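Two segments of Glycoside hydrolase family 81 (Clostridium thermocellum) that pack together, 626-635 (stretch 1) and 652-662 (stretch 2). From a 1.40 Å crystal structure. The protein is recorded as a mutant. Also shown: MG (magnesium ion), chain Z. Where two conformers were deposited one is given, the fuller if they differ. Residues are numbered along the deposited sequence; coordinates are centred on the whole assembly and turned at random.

Stretch 1 626-635: DPAAAKNMWN
Stretch 2 652-662: WICNLDSLGLP

How do the two segments lie against each other? Residues 627-633 and 652-659 are both helical, and their axes run roughly antiparallel, at 148°, approaching to 8.5 Å. The register is set where the CA atoms of Pro627 and Asp657 come within 4.9 Å, so the first turn of one helix meets the last turns of the other. No hydrogen bond crosses between them; the contact is mostly apolar packing and buries 438 Å² in all.

What fixes the start of the first helix? Asp626, with phi/psi of -141/84 and chi1 t (-173°), points its CB away from the partner and turns its carboxylate to its own helix: OD1 accepts from Ala629 N at 3.1 Å, an N-cap. Pro627 follows, its ring C-gamma endo and its CB directed toward the partner. The ring is wedged against backbone, with Pro627 CB 3.5 Å from Asp657 N and Pro627 CG 3.6 Å from Leu656 O. Leu661, chi1 m and chi2 t, starts sideways, yet its end comes nearer, bringing CD2 to 3.9 Å from Pro627 CD.

Which side chain fills the middle? Ile653, chi1 m (-68°) and chi2 t (168°), points toward the first helix and uses both ends of its branched side chain. Its CG2 lies 3.5 Å from Lys631 N and 4.0 Å from Ala630 CB. Its CD1 reaches 4.1 Å from CD1 of Trp634, whose ring (chi1 -175°, chi2 87°) it meets obliquely.

Where does the extended Lys631 lead? CB leaves the first helix sideways, and with all four chi angles t the chain is fully extended and reaches obliquely past the neighbouring helix. Lys631 CE passes 3.9 Å from Cys654 SG (chi1 m), and NZ arrives 4.0 Å from OD2 of Asp657, a long salt bridge. Asp657, chi1 t (-170°) and chi2 37°, also leaves sideways. A water accepts from Lys631 NZ at 2.8 Å and donates weakly to Asp657 OD2 at 3.5 Å, supplementing the long ionic contact.

How do the two helices end? Trp634 leaves helical geometry at -63/147, although its N still bonds to Ala630 O at 2.9 Å. The carbonyls here turn to a magnesium ion, with Lys631 O at 2.4 Å and Trp634 O at 2.3 Å from MG. The second helix stops at Gly660, whose phi/psi of 96/-174 would jam a CB against the preceding carbonyl; extended Leu661 and Pro662 follow.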

# COMPACT_ATOMS: atom_id res chain seq x y z
N ASP A 626 10.04 24.70 -9.68
CA ASP A 626 10.98 25.74 -10.16
C ASP A 626 12.41 25.20 -10.05
O ASP A 626 13.09 25.44 -9.05
CB ASP A 626 10.80 27.04 -9.38
CG ASP A 626 11.61 28.18 -9.95
OD1 ASP A 626 12.49 27.94 -10.83
OD2 ASP A 626 11.38 29.32 -9.48
N PRO A 627 12.84 24.45 -11.07
CA PRO A 627 14.20 23.90 -11.01
C PRO A 627 15.32 24.94 -10.99
O PRO A 627 16.37 24.69 -10.40
CB PRO A 627 14.29 22.99 -12.23
CG PRO A 627 13.04 23.16 -13.00
CD PRO A 627 12.08 23.99 -12.24
N ALA A 628 15.11 26.08 -11.64
CA ALA A 628 16.14 27.12 -11.61
C ALA A 628 16.36 27.66 -10.19
O ALA A 628 17.50 27.82 -9.74
CB ALA A 628 15.80 28.25 -12.56
N ALA A 629 15.27 27.86 -9.46
CA ALA A 629 15.37 28.28 -8.07
C ALA A 629 16.00 27.17 -7.20
O ALA A 629 16.87 27.45 -6.34
CB ALA A 629 14.02 28.69 -7.52
N ALA A 630 15.59 25.92 -7.44
CA ALA A 630 16.16 24.80 -6.68
C ALA A 630 17.67 24.69 -6.89
O ALA A 630 18.42 24.45 -5.93
CB ALA A 630 15.46 23.49 -7.04
N LYS A 631 18.11 24.84 -8.14
CA LYS A 631 19.54 24.84 -8.44
C LYS A 631 20.28 25.98 -7.73
O LYS A 631 21.37 25.79 -7.20
CB LYS A 631 19.74 24.97 -9.94
CG LYS A 631 21.20 24.85 -10.36
CD LYS A 631 21.37 24.99 -11.87
CE LYS A 631 22.85 25.01 -12.26
NZ LYS A 631 23.00 25.14 -13.73
N ASN A 632 19.67 27.15 -7.70
CA ASN A 632 20.28 28.30 -7.05
C ASN A 632 20.45 28.08 -5.53
O ASN A 632 21.48 28.44 -4.97
CB ASN A 632 19.47 29.55 -7.34
CG ASN A 632 20.32 30.81 -7.34
OD1 ASN A 632 21.40 30.85 -7.94
ND2 ASN A 632 19.86 31.83 -6.66
N MET A 633 19.43 27.48 -4.90
CA MET A 633 19.46 27.21 -3.46
C MET A 633 20.38 26.05 -3.10
O MET A 633 20.94 26.00 -2.01
CB MET A 633 18.07 26.97 -2.90
CG MET A 633 17.15 28.17 -3.02
SD MET A 633 15.56 27.96 -2.23
CE MET A 633 14.76 26.76 -3.29
N TRP A 634 20.50 25.08 -4.01
CA TRP A 634 21.38 23.98 -3.74
C TRP A 634 22.82 24.48 -3.62
O TRP A 634 23.24 25.41 -4.30
CB TRP A 634 21.27 22.93 -4.86
CG TRP A 634 22.08 21.69 -4.56
CD1 TRP A 634 21.68 20.62 -3.86
CD2 TRP A 634 23.45 21.44 -4.92
NE1 TRP A 634 22.69 19.69 -3.75
CE2 TRP A 634 23.81 20.20 -4.36
CE3 TRP A 634 24.43 22.19 -5.57
CZ2 TRP A 634 25.07 19.63 -4.55
CZ3 TRP A 634 25.69 21.61 -5.74
CH2 TRP A 634 26.00 20.38 -5.21
N ASN A 635 23.59 23.82 -2.76
CA ASN A 635 25.03 24.03 -2.74
C ASN A 635 25.74 22.85 -2.10
O ASN A 635 25.09 21.95 -1.54
CB ASN A 635 25.36 25.31 -1.97
CG ASN A 635 24.90 25.23 -0.53
OD1 ASN A 635 25.47 24.50 0.26
ND2 ASN A 635 23.90 26.03 -0.19
N TRP A 652 19.65 15.43 -10.60
CA TRP A 652 18.20 15.51 -10.67
C TRP A 652 17.77 16.95 -10.94
O TRP A 652 17.02 17.26 -11.90
CB TRP A 652 17.62 15.02 -9.35
CG TRP A 652 16.15 15.22 -9.18
CD1 TRP A 652 15.52 16.31 -8.64
CD2 TRP A 652 15.12 14.28 -9.47
NE1 TRP A 652 14.17 16.11 -8.61
CE2 TRP A 652 13.89 14.87 -9.11
CE3 TRP A 652 15.11 12.99 -10.03
CZ2 TRP A 652 12.67 14.22 -9.26
CZ3 TRP A 652 13.90 12.35 -10.17
CH2 TRP A 652 12.70 12.97 -9.82
N ILE A 653 18.25 17.86 -10.09
CA ILE A 653 17.81 19.25 -10.18
C ILE A 653 18.20 19.86 -11.53
O ILE A 653 17.37 20.52 -12.19
CB ILE A 653 18.41 20.07 -9.03
CG1 ILE A 653 17.81 19.64 -7.68
CG2 ILE A 653 18.16 21.55 -9.25
CD1 ILE A 653 18.54 20.20 -6.48
N CYS A 654 19.44 19.62 -11.95
CA CYS A 654 19.94 20.25 -13.19
C CYS A 654 19.32 19.63 -14.44
O CYS A 654 19.16 20.30 -15.46
CB CYS A 654 21.45 20.17 -13.27
SG CYS A 654 22.29 21.20 -12.05
N ASN A 655 18.95 18.33 -14.39
CA ASN A 655 18.19 17.75 -15.49
C ASN A 655 16.80 18.39 -15.60
O ASN A 655 16.34 18.70 -16.71
CB ASN A 655 18.10 16.24 -15.41
CG ASN A 655 19.22 15.56 -16.18
OD1 ASN A 655 19.29 15.67 -17.41
ND2 ASN A 655 20.11 14.89 -15.46
N LEU A 656 16.11 18.60 -14.48
CA LEU A 656 14.80 19.27 -14.58
C LEU A 656 14.93 20.71 -15.09
O LEU A 656 14.10 21.19 -15.84
CB LEU A 656 14.04 19.21 -13.25
CG LEU A 656 13.62 17.80 -12.82
CD1 LEU A 656 13.10 17.81 -11.39
CD2 LEU A 656 12.60 17.21 -13.77
N ASP A 657 16.04 21.35 -14.72
CA ASP A 657 16.38 22.70 -15.20
C ASP A 657 16.46 22.76 -16.75
O ASP A 657 15.99 23.72 -17.36
CB ASP A 657 17.69 23.15 -14.55
CG ASP A 657 18.02 24.61 -14.80
OD1 ASP A 657 17.13 25.50 -14.83
OD2 ASP A 657 19.21 24.90 -14.96
N SER A 658 16.99 21.69 -17.35
CA SER A 658 17.14 21.58 -18.78
C SER A 658 15.89 21.04 -19.49
O SER A 658 15.46 21.58 -20.53
CB SER A 658 18.32 20.65 -19.05
OG SER A 658 18.48 20.48 -20.42
N LEU A 659 15.36 19.95 -18.96
CA LEU A 659 14.26 19.19 -19.60
C LEU A 659 12.90 19.84 -19.41
O LEU A 659 12.02 19.71 -20.28
CB LEU A 659 14.19 17.78 -19.02
CG LEU A 659 15.41 16.86 -19.18
CD1 LEU A 659 15.30 15.66 -18.23
CD2 LEU A 659 15.53 16.33 -20.59
N GLY A 660 12.71 20.52 -18.29
CA GLY A 660 11.38 20.97 -17.87
C GLY A 660 10.73 20.01 -16.89
O GLY A 660 11.34 19.08 -16.40
N LEU A 661 9.48 20.32 -16.58
CA LEU A 661 8.71 19.58 -15.62
C LEU A 661 8.04 18.37 -16.26
O LEU A 661 7.72 18.39 -17.46
CB LEU A 661 7.65 20.51 -15.01
CG LEU A 661 8.16 21.81 -14.37
CD1 LEU A 661 7.02 22.55 -13.69
CD2 LEU A 661 9.27 21.50 -13.36
N PRO A 662 7.75 17.34 -15.48
CA PRO A 662 7.05 16.19 -16.07
C PRO A 662 5.68 16.59 -16.64
O PRO A 662 4.93 17.32 -16.02
CB PRO A 662 6.89 15.21 -14.90
CG PRO A 662 7.00 16.07 -13.68
CD PRO A 662 8.02 17.14 -14.04
MG MG Z . 23.52 26.52 -6.31
O HOH W 1 21.66 27.35 -14.72
O HOH W 2 24.78 25.18 -7.82